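Local coordinates for importin subunit beta-1 (Saccharomyces cerevisiae, PDB 5OWU), which carries proteins into the nucleus by pairing with importin alpha, the adaptor that recognises classical nuclear localization signals in cargo, at residues Q376-D381 / E387-A392; D324-L329 / L367-E372; L625-G630 / I663-N668; G632-L637 / R675-A680. All coordinates share one frame; numbering follows the deposited sequence.

Interaction 1 (Q376-D381 / E387-A392)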
loop_
_atom_site.group_PDB
_atom_site.type_symbol
_atom_site.label_atom_id
_atom_site.label_comp_id
_atom_site.label_asym_id
_atom_site.label_seq_id
_atom_site.Cartn_x
_atom_site.Cartn_y
_atom_site.Cartn_z
ATOM N N GLN A 376 3.225 -28.851 23.987
ATOM C CA GLN A 376 3.784 -30.093 23.469
ATOM C C GLN A 376 5.171 -29.891 22.869
ATOM O O GLN A 376 5.976 -30.828 22.863
ATOM C CB GLN A 376 2.848 -30.697 22.418
ATOM C CG GLN A 376 2.732 -32.208 22.493
ATOM C CD GLN A 376 2.005 -32.670 23.744
ATOM O OE1 GLN A 376 0.816 -32.390 23.928
ATOM N NE2 GLN A 376 2.720 -33.368 24.621
ATOM N N ASN A 377 5.483 -28.689 22.368
ATOM C CA ASN A 377 6.661 -28.530 21.524
ATOM C C ASN A 377 7.737 -27.588 22.051
ATOM O O ASN A 377 8.857 -27.616 21.530
ATOM C CB ASN A 377 6.232 -28.071 20.123
ATOM C CG ASN A 377 5.513 -29.164 19.365
ATOM O OD1 ASN A 377 6.141 -30.088 18.852
ATOM N ND2 ASN A 377 4.189 -29.082 19.313
ATOM N N ILE A 378 7.465 -26.781 23.076
ATOM C CA ILE A 378 8.451 -25.777 23.454
ATOM C C ILE A 378 9.703 -26.407 24.065
ATOM O O ILE A 378 10.768 -25.774 24.064
ATOM C CB ILE A 378 7.798 -24.743 24.389
ATOM C CG1 ILE A 378 8.693 -23.522 24.549
ATOM C CG2 ILE A 378 7.470 -25.357 25.741
ATOM C CD1 ILE A 378 7.928 -22.283 24.891
ATOM N N THR A 379 9.616 -27.650 24.557
ATOM C CA THR A 379 10.763 -28.382 25.091
ATOM C C THR A 379 11.142 -29.586 24.232
ATOM O O THR A 379 11.904 -30.445 24.686
ATOM C CB THR A 379 10.496 -28.847 26.525
ATOM O OG1 THR A 379 9.310 -29.647 26.561
ATOM C CG2 THR A 379 10.349 -27.660 27.463
ATOM N N ALA A 380 10.636 -29.664 23.004
ATOM C CA ALA A 380 10.951 -30.785 22.130
ATOM C C ALA A 380 12.439 -30.813 21.787
ATOM O O ALA A 380 13.155 -29.815 21.905
ATOM C CB ALA A 380 10.141 -30.709 20.834
ATOM N N ASP A 381 12.894 -31.982 21.330
ATOM C CA ASP A 381 14.297 -32.164 20.974
ATOM C C ASP A 381 14.634 -31.571 19.613
ATOM O O ASP A 381 15.788 -31.191 19.379
ATOM C CB ASP A 381 14.653 -33.653 20.979
ATOM C CG ASP A 381 14.669 -34.243 22.370
ATOM O OD1 ASP A 381 15.150 -33.559 23.297
ATOM O OD2 ASP A 381 14.201 -35.388 22.535
ATOM N N GLU A 387 11.019 -23.911 17.626
ATOM C CA GLU A 387 10.786 -22.691 16.859
ATOM C C GLU A 387 9.307 -22.541 16.532
ATOM O O GLU A 387 8.727 -21.461 16.696
ATOM C CB GLU A 387 11.627 -22.699 15.580
ATOM C CG GLU A 387 11.703 -21.343 14.869
ATOM C CD GLU A 387 10.478 -21.031 14.020
ATOM O OE1 GLU A 387 9.723 -21.969 13.683
ATOM O OE2 GLU A 387 10.273 -19.841 13.685
ATOM N N ALA A 388 8.674 -23.628 16.083
ATOM C CA ALA A 388 7.235 -23.598 15.838
ATOM C C ALA A 388 6.471 -23.186 17.091
ATOM O O ALA A 388 5.500 -22.426 17.014
ATOM C CB ALA A 388 6.759 -24.966 15.345
ATOM N N ALA A 389 6.904 -23.663 18.259
ATOM C CA ALA A 389 6.189 -23.354 19.494
ATOM C C ALA A 389 6.221 -21.859 19.792
ATOM O O ALA A 389 5.176 -21.251 20.066
ATOM C CB ALA A 389 6.781 -24.157 20.657
ATOM N N VAL A 390 7.410 -21.238 19.750
ATOM C CA VAL A 390 7.438 -19.797 20.031
ATOM C C VAL A 390 6.762 -19.009 18.911
ATOM O O VAL A 390 6.168 -17.951 19.160
ATOM C CB VAL A 390 8.869 -19.268 20.291
ATOM C CG1 VAL A 390 9.354 -19.675 21.657
ATOM C CG2 VAL A 390 9.851 -19.728 19.210
ATOM N N MET A 391 6.851 -19.480 17.668
ATOM C CA MET A 391 6.129 -18.826 16.582
ATOM C C MET A 391 4.630 -18.803 16.861
ATOM O O MET A 391 3.965 -17.774 16.683
ATOM C CB MET A 391 6.417 -19.532 15.252
ATOM C CG MET A 391 5.707 -18.901 14.048
ATOM S SD MET A 391 6.202 -17.180 13.753
ATOM C CE MET A 391 4.887 -16.675 12.654
ATOM N N ALA A 392 4.077 -19.939 17.299
ATOM C CA ALA A 392 2.648 -20.011 17.582
ATOM C C ALA A 392 2.278 -19.114 18.761
ATOM O O ALA A 392 1.298 -18.344 18.703
ATOM C CB ALA A 392 2.251 -21.469 17.851
#

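Interaction 2 (D324-L329 / L367-E372)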
loop_
_atom_site.group_PDB
_atom_site.type_symbol
_atom_site.label_atom_id
_atom_site.label_comp_id
_atom_site.label_asym_id
_atom_site.label_seq_id
_atom_site.Cartn_x
_atom_site.Cartn_y
_atom_site.Cartn_z
ATOM N N ASP A 324 -10.886 -27.647 13.792
ATOM C CA ASP A 324 -10.392 -28.504 12.719
ATOM C C ASP A 324 -9.292 -27.879 11.867
ATOM O O ASP A 324 -8.449 -28.613 11.340
ATOM C CB ASP A 324 -11.561 -28.905 11.814
ATOM C CG ASP A 324 -12.797 -29.297 12.605
ATOM O OD1 ASP A 324 -12.638 -29.941 13.660
ATOM O OD2 ASP A 324 -13.921 -28.946 12.198
ATOM N N VAL A 325 -9.268 -26.552 11.720
ATOM C CA VAL A 325 -8.282 -25.900 10.859
ATOM C C VAL A 325 -6.971 -25.674 11.604
ATOM O O VAL A 325 -5.885 -25.934 11.073
ATOM C CB VAL A 325 -8.835 -24.568 10.317
ATOM C CG1 VAL A 325 -7.752 -23.805 9.585
ATOM C CG2 VAL A 325 -10.017 -24.810 9.392
ATOM N N VAL A 326 -7.050 -25.157 12.833
ATOM C CA VAL A 326 -5.845 -24.639 13.495
ATOM C C VAL A 326 -4.807 -25.725 13.739
ATOM O O VAL A 326 -3.604 -25.451 13.577
ATOM C CB VAL A 326 -6.233 -23.871 14.764
ATOM C CG1 VAL A 326 -5.000 -23.510 15.602
ATOM C CG2 VAL A 326 -6.975 -22.612 14.371
ATOM N N PRO A 327 -5.165 -26.948 14.138
ATOM C CA PRO A 327 -4.123 -27.979 14.300
ATOM C C PRO A 327 -3.311 -28.225 13.037
ATOM O O PRO A 327 -2.092 -28.449 13.110
ATOM C CB PRO A 327 -4.927 -29.216 14.722
ATOM C CG PRO A 327 -6.144 -28.654 15.396
ATOM C CD PRO A 327 -6.474 -27.394 14.653
ATOM N N ASN A 328 -3.949 -28.160 11.869
ATOM C CA ASN A 328 -3.216 -28.348 10.619
ATOM C C ASN A 328 -2.259 -27.184 10.339
ATOM O O ASN A 328 -1.120 -27.404 9.894
ATOM C CB ASN A 328 -4.209 -28.541 9.476
ATOM C CG ASN A 328 -5.044 -29.806 9.642
ATOM O OD1 ASN A 328 -4.639 -30.746 10.332
ATOM N ND2 ASN A 328 -6.211 -29.832 9.013
ATOM N N LEU A 329 -2.694 -25.942 10.589
ATOM C CA LEU A 329 -1.787 -24.795 10.471
ATOM C C LEU A 329 -0.565 -24.978 11.363
ATOM O O LEU A 329 0.596 -24.878 10.913
ATOM C CB LEU A 329 -2.513 -23.504 10.860
ATOM C CG LEU A 329 -3.532 -22.857 9.933
ATOM C CD1 LEU A 329 -4.159 -21.658 10.643
ATOM C CD2 LEU A 329 -2.880 -22.423 8.633
ATOM N N LEU A 367 -7.107 -20.007 21.679
ATOM C CA LEU A 367 -6.134 -20.295 22.730
ATOM C C LEU A 367 -5.901 -21.796 22.914
ATOM O O LEU A 367 -4.753 -22.255 22.954
ATOM C CB LEU A 367 -6.599 -19.659 24.045
ATOM C CG LEU A 367 -6.653 -18.125 24.122
ATOM C CD1 LEU A 367 -7.487 -17.657 25.312
ATOM C CD2 LEU A 367 -5.265 -17.552 24.223
ATOM N N GLU A 368 -6.971 -22.581 23.039
ATOM C CA GLU A 368 -6.818 -23.976 23.461
ATOM C C GLU A 368 -5.930 -24.780 22.519
ATOM O O GLU A 368 -4.946 -25.382 22.980
ATOM C CB GLU A 368 -8.204 -24.605 23.630
ATOM C CG GLU A 368 -8.198 -26.007 24.247
ATOM C CD GLU A 368 -7.811 -27.099 23.256
ATOM O OE1 GLU A 368 -7.061 -28.021 23.645
ATOM O OE2 GLU A 368 -8.251 -27.032 22.089
ATOM N N PRO A 369 -6.208 -24.844 21.208
ATOM C CA PRO A 369 -5.321 -25.640 20.335
ATOM C C PRO A 369 -3.897 -25.101 20.259
ATOM O O PRO A 369 -2.930 -25.882 20.215
ATOM C CB PRO A 369 -6.034 -25.590 18.975
ATOM C CG PRO A 369 -6.920 -24.382 19.037
ATOM C CD PRO A 369 -7.344 -24.270 20.469
ATOM N N VAL A 370 -3.731 -23.778 20.270
ATOM C CA VAL A 370 -2.386 -23.210 20.197
ATOM C C VAL A 370 -1.612 -23.510 21.471
ATOM O O VAL A 370 -0.474 -23.983 21.421
ATOM C CB VAL A 370 -2.446 -21.700 19.922
ATOM C CG1 VAL A 370 -1.053 -21.089 20.026
ATOM C CG2 VAL A 370 -3.043 -21.451 18.543
ATOM N N LEU A 371 -2.209 -23.236 22.631
ATOM C CA LEU A 371 -1.515 -23.498 23.886
ATOM C C LEU A 371 -1.167 -24.973 24.020
ATOM O O LEU A 371 -0.103 -25.324 24.551
ATOM C CB LEU A 371 -2.369 -23.030 25.065
ATOM C CG LEU A 371 -2.529 -21.512 25.162
ATOM C CD1 LEU A 371 -3.558 -21.151 26.221
ATOM C CD2 LEU A 371 -1.175 -20.839 25.454
ATOM N N GLU A 372 -2.039 -25.858 23.533
ATOM C CA GLU A 372 -1.704 -27.277 23.539
ATOM C C GLU A 372 -0.459 -27.545 22.698
ATOM O O GLU A 372 0.475 -28.227 23.143
ATOM C CB GLU A 372 -2.891 -28.102 23.032
ATOM C CG GLU A 372 -2.766 -29.592 23.331
ATOM C CD GLU A 372 -3.841 -30.427 22.661
ATOM O OE1 GLU A 372 -4.924 -29.880 22.350
ATOM O OE2 GLU A 372 -3.594 -31.633 22.441
#

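Interaction 3 (L625-G630 / I663-N668)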
loop_
_atom_site.group_PDB
_atom_site.type_symbol
_atom_site.label_atom_id
_atom_site.label_comp_id
_atom_site.label_asym_id
_atom_site.label_seq_id
_atom_site.Cartn_x
_atom_site.Cartn_y
_atom_site.Cartn_z
ATOM N N LEU A 625 18.339 21.230 12.876
ATOM C CA LEU A 625 19.192 22.240 13.497
ATOM C C LEU A 625 18.599 23.641 13.351
ATOM O O LEU A 625 18.592 24.419 14.310
ATOM C CB LEU A 625 20.598 22.182 12.897
ATOM C CG LEU A 625 21.652 23.057 13.578
ATOM C CD1 LEU A 625 21.792 22.689 15.027
ATOM C CD2 LEU A 625 22.998 22.942 12.887
ATOM N N ALA A 626 18.093 23.982 12.167
ATOM C CA ALA A 626 17.436 25.278 11.981
ATOM C C ALA A 626 16.256 25.438 12.932
ATOM O O ALA A 626 16.123 26.465 13.613
ATOM C CB ALA A 626 16.974 25.427 10.531
ATOM N N ALA A 627 15.388 24.426 12.994
ATOM C CA ALA A 627 14.250 24.482 13.904
ATOM C C ALA A 627 14.703 24.717 15.339
ATOM O O ALA A 627 14.072 25.481 16.078
ATOM C CB ALA A 627 13.432 23.191 13.807
ATOM N N SER A 628 15.807 24.091 15.745
ATOM C CA SER A 628 16.251 24.207 17.132
ATOM C C SER A 628 16.939 25.541 17.415
ATOM O O SER A 628 16.780 26.100 18.504
ATOM C CB SER A 628 17.181 23.044 17.471
ATOM O OG SER A 628 16.442 21.832 17.503
ATOM N N LEU A 629 17.706 26.069 16.461
ATOM C CA LEU A 629 18.440 27.308 16.687
ATOM C C LEU A 629 17.586 28.550 16.489
ATOM O O LEU A 629 17.927 29.608 17.029
ATOM C CB LEU A 629 19.650 27.397 15.754
ATOM C CG LEU A 629 20.781 26.394 15.968
ATOM C CD1 LEU A 629 21.906 26.694 14.997
ATOM C CD2 LEU A 629 21.290 26.428 17.397
ATOM N N GLY A 630 16.505 28.456 15.727
ATOM C CA GLY A 630 15.719 29.647 15.455
ATOM C C GLY A 630 16.562 30.686 14.748
ATOM O O GLY A 630 17.271 30.390 13.779
ATOM N N ILE A 663 11.983 24.771 4.362
ATOM C CA ILE A 663 11.186 25.999 4.352
ATOM C C ILE A 663 10.121 25.942 5.444
ATOM O O ILE A 663 9.915 26.912 6.185
ATOM C CB ILE A 663 10.570 26.236 2.960
ATOM C CG1 ILE A 663 11.668 26.350 1.906
ATOM C CG2 ILE A 663 9.721 27.516 2.964
ATOM C CD1 ILE A 663 11.154 26.399 0.478
ATOM N N ALA A 664 9.442 24.797 5.573
ATOM C CA ALA A 664 8.438 24.643 6.622
ATOM C C ALA A 664 9.036 24.899 7.997
ATOM O O ALA A 664 8.434 25.592 8.825
ATOM C CB ALA A 664 7.822 23.243 6.568
ATOM N N ASP A 665 10.226 24.356 8.259
ATOM C CA ASP A 665 10.841 24.545 9.569
ATOM C C ASP A 665 11.196 26.007 9.820
ATOM O O ASP A 665 10.862 26.555 10.877
ATOM C CB ASP A 665 12.080 23.662 9.706
ATOM C CG ASP A 665 11.744 22.279 10.203
ATOM O OD1 ASP A 665 10.942 22.184 11.157
ATOM O OD2 ASP A 665 12.260 21.289 9.635
ATOM N N ILE A 666 11.866 26.663 8.869
ATOM C CA ILE A 666 12.327 28.021 9.160
ATOM C C ILE A 666 11.153 28.991 9.222
ATOM O O ILE A 666 11.217 30.002 9.932
ATOM C CB ILE A 666 13.393 28.502 8.154
ATOM C CG1 ILE A 666 12.851 28.542 6.727
ATOM C CG2 ILE A 666 14.643 27.625 8.230
ATOM C CD1 ILE A 666 13.671 29.415 5.810
ATOM N N SER A 667 10.067 28.716 8.498
ATOM C CA SER A 667 8.896 29.578 8.626
ATOM C C SER A 667 8.401 29.618 10.066
ATOM O O SER A 667 7.900 30.651 10.521
ATOM C CB SER A 667 7.785 29.109 7.689
ATOM O OG SER A 667 7.055 28.036 8.254
ATOM N N ASN A 668 8.536 28.514 10.799
ATOM C CA ASN A 668 8.129 28.463 12.198
ATOM C C ASN A 668 9.230 28.944 13.141
ATOM O O ASN A 668 8.943 29.645 14.117
ATOM C CB ASN A 668 7.714 27.036 12.570
ATOM C CG ASN A 668 6.569 26.511 11.708
ATOM O OD1 ASN A 668 5.521 27.149 11.589
ATOM N ND2 ASN A 668 6.771 25.347 11.097
#

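Interaction 4 (G632-L637 / R675-A680)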
loop_
_atom_site.group_PDB
_atom_site.type_symbol
_atom_site.label_atom_id
_atom_site.label_comp_id
_atom_site.label_asym_id
_atom_site.label_seq_id
_atom_site.Cartn_x
_atom_site.Cartn_y
_atom_site.Cartn_z
ATOM N N GLY A 632 19.230 31.877 15.560
ATOM C CA GLY A 632 20.628 31.489 15.582
ATOM C C GLY A 632 21.089 30.767 14.337
ATOM O O GLY A 632 22.300 30.597 14.157
ATOM N N PHE A 633 20.164 30.337 13.476
ATOM C CA PHE A 633 20.543 29.671 12.237
ATOM C C PHE A 633 20.897 30.654 11.129
ATOM O O PHE A 633 21.493 30.250 10.123
ATOM C CB PHE A 633 19.410 28.759 11.763
ATOM C CG PHE A 633 19.811 27.834 10.651
ATOM C CD1 PHE A 633 20.443 26.635 10.925
ATOM C CD2 PHE A 633 19.562 28.166 9.335
ATOM C CE1 PHE A 633 20.813 25.789 9.905
ATOM C CE2 PHE A 633 19.934 27.325 8.311
ATOM C CZ PHE A 633 20.560 26.136 8.594
ATOM N N GLU A 634 20.556 31.932 11.287
ATOM C CA GLU A 634 20.714 32.870 10.182
ATOM C C GLU A 634 22.152 32.927 9.682
ATOM O O GLU A 634 22.376 33.090 8.479
ATOM C CB GLU A 634 20.221 34.252 10.605
ATOM C CG GLU A 634 18.710 34.339 10.621
ATOM C CD GLU A 634 18.190 35.547 11.366
ATOM O OE1 GLU A 634 18.927 36.548 11.476
ATOM O OE2 GLU A 634 17.039 35.490 11.844
ATOM N N LYS A 635 23.135 32.760 10.572
ATOM C CA LYS A 635 24.536 32.861 10.169
ATOM C C LYS A 635 24.918 31.849 9.095
ATOM O O LYS A 635 25.879 32.085 8.354
ATOM C CB LYS A 635 25.445 32.688 11.386
ATOM C CG LYS A 635 25.304 31.340 12.102
ATOM C CD LYS A 635 26.118 31.288 13.400
ATOM C CE LYS A 635 27.623 31.350 13.149
ATOM N NZ LYS A 635 28.400 31.309 14.422
ATOM N N TYR A 636 24.201 30.733 8.993
ATOM C CA TYR A 636 24.506 29.720 7.993
ATOM C C TYR A 636 23.735 29.913 6.698
ATOM O O TYR A 636 23.987 29.189 5.729
ATOM C CB TYR A 636 24.199 28.323 8.543
ATOM C CG TYR A 636 24.742 28.078 9.934
ATOM C CD1 TYR A 636 26.099 27.866 10.145
ATOM C CD2 TYR A 636 23.898 28.056 11.036
ATOM C CE1 TYR A 636 26.603 27.637 11.419
ATOM C CE2 TYR A 636 24.392 27.827 12.316
ATOM C CZ TYR A 636 25.746 27.619 12.498
ATOM O OH TYR A 636 26.249 27.393 13.762
ATOM N N LEU A 637 22.805 30.868 6.656
ATOM C CA LEU A 637 21.888 30.955 5.527
ATOM C C LEU A 637 22.616 31.290 4.236
ATOM O O LEU A 637 22.286 30.750 3.177
ATOM C CB LEU A 637 20.800 31.989 5.816
ATOM C CG LEU A 637 19.639 31.533 6.703
ATOM C CD1 LEU A 637 18.701 32.699 6.971
ATOM C CD2 LEU A 637 18.880 30.387 6.057
ATOM N N ARG A 675 9.744 36.817 7.386
ATOM C CA ARG A 675 9.075 37.646 6.385
ATOM C C ARG A 675 10.042 38.106 5.297
ATOM O O ARG A 675 9.715 38.062 4.102
ATOM C CB ARG A 675 8.404 38.825 7.083
ATOM C CG ARG A 675 7.166 38.395 7.871
ATOM C CD ARG A 675 6.663 39.462 8.834
ATOM N NE ARG A 675 6.034 40.579 8.138
ATOM C CZ ARG A 675 5.477 41.625 8.747
ATOM N NH1 ARG A 675 5.464 41.701 10.072
ATOM N NH2 ARG A 675 4.929 42.597 8.030
ATOM N N ARG A 676 11.265 38.477 5.683
ATOM C CA ARG A 676 12.230 39.016 4.729
ATOM C C ARG A 676 12.630 38.009 3.651
ATOM O O ARG A 676 13.200 38.412 2.631
ATOM C CB ARG A 676 13.479 39.518 5.470
ATOM C CG ARG A 676 14.388 38.431 6.053
ATOM C CD ARG A 676 15.723 39.010 6.552
ATOM N NE ARG A 676 15.595 39.693 7.841
ATOM C CZ ARG A 676 16.226 39.353 8.966
ATOM N NH1 ARG A 676 17.071 38.329 9.005
ATOM N NH2 ARG A 676 16.017 40.056 10.071
ATOM N N TYR A 677 12.356 36.715 3.841
ATOM C CA TYR A 677 12.641 35.714 2.819
ATOM C C TYR A 677 11.394 35.224 2.088
ATOM O O TYR A 677 11.520 34.586 1.026
ATOM C CB TYR A 677 13.368 34.508 3.443
ATOM C CG TYR A 677 14.549 34.885 4.310
ATOM C CD1 TYR A 677 15.731 35.341 3.747
ATOM C CD2 TYR A 677 14.481 34.785 5.693
ATOM C CE1 TYR A 677 16.816 35.685 4.535
ATOM C CE2 TYR A 677 15.561 35.128 6.489
ATOM C CZ TYR A 677 16.726 35.574 5.902
ATOM O OH TYR A 677 17.806 35.921 6.683
ATOM N N SER A 678 10.199 35.546 2.594
ATOM C CA SER A 678 8.991 34.869 2.125
ATOM C C SER A 678 8.789 35.053 0.625
ATOM O O SER A 678 8.529 34.084 -0.101
ATOM C CB SER A 678 7.777 35.372 2.909
ATOM O OG SER A 678 7.674 36.783 2.833
ATOM N N ASP A 679 8.925 36.286 0.133
ATOM C CA ASP A 679 8.689 36.532 -1.288
ATOM C C ASP A 679 9.554 35.615 -2.137
ATOM O O ASP A 679 9.050 34.911 -3.027
ATOM C CB ASP A 679 8.954 37.999 -1.637
ATOM C CG ASP A 679 8.685 38.303 -3.108
ATOM O OD1 ASP A 679 7.577 37.993 -3.598
ATOM O OD2 ASP A 679 9.589 38.831 -3.782
ATOM N N ALA A 680 10.855 35.553 -1.831
ATOM C CA ALA A 680 11.728 34.693 -2.620
ATOM C C ALA A 680 11.221 33.261 -2.575
ATOM O O ALA A 680 11.028 32.624 -3.620
ATOM C CB ALA A 680 13.171 34.788 -2.122
#

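Interaction 1 (Q376-D381 / E387-A392)
The flat group in this contact is the peptide that joins Asn-377 to Ile-378, and the methyl of Ala-389 lies over one of its faces. Ala-389 CB stands 3.8 Å from Asn-377 C and 3.6 Å from Ile-378 N, above the peptide plane rather than at its edge. The CB atoms on either side of that peptide come in as well: Asn-377 CB is 4.0 Å and Ile-378 CB 3.9 Å from Ala-389 CB. With so small a residue on helix 383-395, the two backbones close to 5.2 Å between the CA atoms of Ile-378 and Ala-389.

The Asn-377 amide is held by bonds outside the contact: its OD1 accepts from the side chain of Asn-385 and its ND2 donates to the backbone oxygen of Phe-373, so both ends are held and its rotation is fixed. Ile-378 carries CG1 anti to the backbone N (chi1 -167°), which takes CD1 to a looser meeting with Val-390 CG1 at 4.4 Å. Leu-419 touches both Ile-378 and Val-390.

The chain reverses at once in a type I turn from Asn-377 to Ala-380, closed by the hydrogen bond from Ala-380 N to Asn-377 O, 3.1 Å. Two helices joined by a short turn and packed side by side are the antiparallel hairpin of a HEAT repeat, here HEAT 9.

Interaction 2 (D324-L329 / L367-E372)
Val-326 puts one methyl against two residues of helix 367-377, and that small apolar cluster is the tight part of the contact. Its CG1 lies 4.0 Å from Pro-369 CG and 4.1 Å from Pro-369 CB, so the valine meets the CB-CG side of the proline ring, the two side chains crossing at about a right angle. The same methyl also reaches Val-370 CG2, at 4.1 Å. CG1 of Val-326 is anti to the backbone N (chi1 171°), a setting that carries it across the gap to both partners. The distances are those of ordinary van der Waals contact, and no hydrogen bond joins the two segments.

The other side is much looser. Pro-327, next to Val-326, is exposed and loses only a little surface to the opposite helix, without coming as close as its neighbour does. Beyond it the exposed Glu-368 and Glu-372 line the solvent side of helix 367-377. Pro-327 has no N-H to give, and the bonding of helix 317-332 is interrupted here, leaving a kink beside the contact.

On the buried side the second helix of HEAT 8, 347-362, packs against both segments: its Phe-358 touches Val-325 and Leu-329, and its Leu-355 touches Val-370. Ile-366, just ahead of helix 367-377, also meets Val-326. The contact thus sets the first helix of HEAT 8 beside the first helix of HEAT 9, with helix 347-362 packed against both.

Interaction 3 (L625-G630 / I663-N668)
The apolar part of the contact is one pair of methyls: Ala-626 CB meets Ile-666 CG2 at 3.9 Å. Ile-666 holds CG1 between its backbone N and carbonyl carbon (chi1 61°), leaving CG2 beside the N, where it faces the alanine. Phe-633 also touches Ala-626, and Phe-674 touches Ile-666.

A second pair sets a methyl against a carboxylate. Ala-627 CB lies 3.8 Å from Asp-665 OD1 and 4.1 Å from Asp-665 CG, a van der Waals approach. Alanine's small size lets the backbones come to 5.5 Å between the CA atoms of Ala-627 and Asp-665. These are the second helices of two consecutive HEAT repeats, 615-629 of HEAT 14 and 655-669 of HEAT 15, laid against each other as in other HEAT solenoids.

No hydrogen bond joins the two segments, though just beyond them Ser-669 OG makes a weak one to Ala-626 O, a polar link between the two helices. Asp-665 OD2 forms a salt bridge with Arg-585, which ties the carboxylate to a residue of an earlier helix, 563-586. Ser-667 OG donates back to Ala-664 O at 2.9 Å, tilted 33° from the carbonyl plane.

Interaction 4 (G632-L637 / R675-A680)
Arg-676 NH1 is shared between Glu-634 on the opposite segment and Tyr-677 on its own. It forms a salt bridge with Glu-634 OE1 at 3.6 Å, a rather long one, and a weak hydrogen bond to Tyr-677 OH at 3.4 Å, nearly straight with an N-H...O angle of 162°. Both oxygens lie in the guanidinium plane, at its edge. The carboxylate is turned almost perpendicular to that plane, 81° away, so the ion pair rests on one nitrogen rather than on a two-pronged match. Asp-673 stands near both partners: its carboxylate makes a long, weak ion pair with Arg-676 and lies close to the carboxylate of Glu-634, a pair of like charges whose repulsion the arginine would probably ease.

The arginine chain starts in the crowded position (chi1 72°), which sets its CG over the centre of one face of the Tyr-677 ring, 3.5 Å above the plane; the bend at chi3 then turns the guanidinium toward Glu-634 and Tyr-677 OH. Here the chain enters helix 637-649 of HEAT 15 on one side and lies near the N-terminal end of helix 675-689 of HEAT 16 on the other, so the contact bridges the starts of the first helices of two consecutive repeats.

The apolar share belongs to Leu-637, whose CD1 approaches the phenol end of Tyr-677 obliquely. Leu-637 CD1 is 3.4 Å from Tyr-677 OH and 3.6 Å from Tyr-677 CZ, the leucine and tyrosine reaching toward each other from opposite directions. Leu-670 touches both Tyr-677 and Glu-634.

The four contacts form two pairs along the HEAT solenoid. Interactions 2 and 1 share helix 367-377, have centres 13 Å apart and touch where Val-370 packs on Ala-392; the first closes before the second opens, and both precede the other two. Interaction 2 joins HEAT 8 to HEAT 9, interaction 1 lies inside HEAT 9. Interactions 3 and 4 have centres 10 Å apart, alternate along the chain and touch through Phe-633; they join HEAT 14 to 15 and HEAT 15 to 16. The pairs are 53 to 64 Å apart, centre to centre. Such contacts, within and between repeats, build the superhelix stepwise, spread over many small interfaces, consistent with the flexibility known for importin beta.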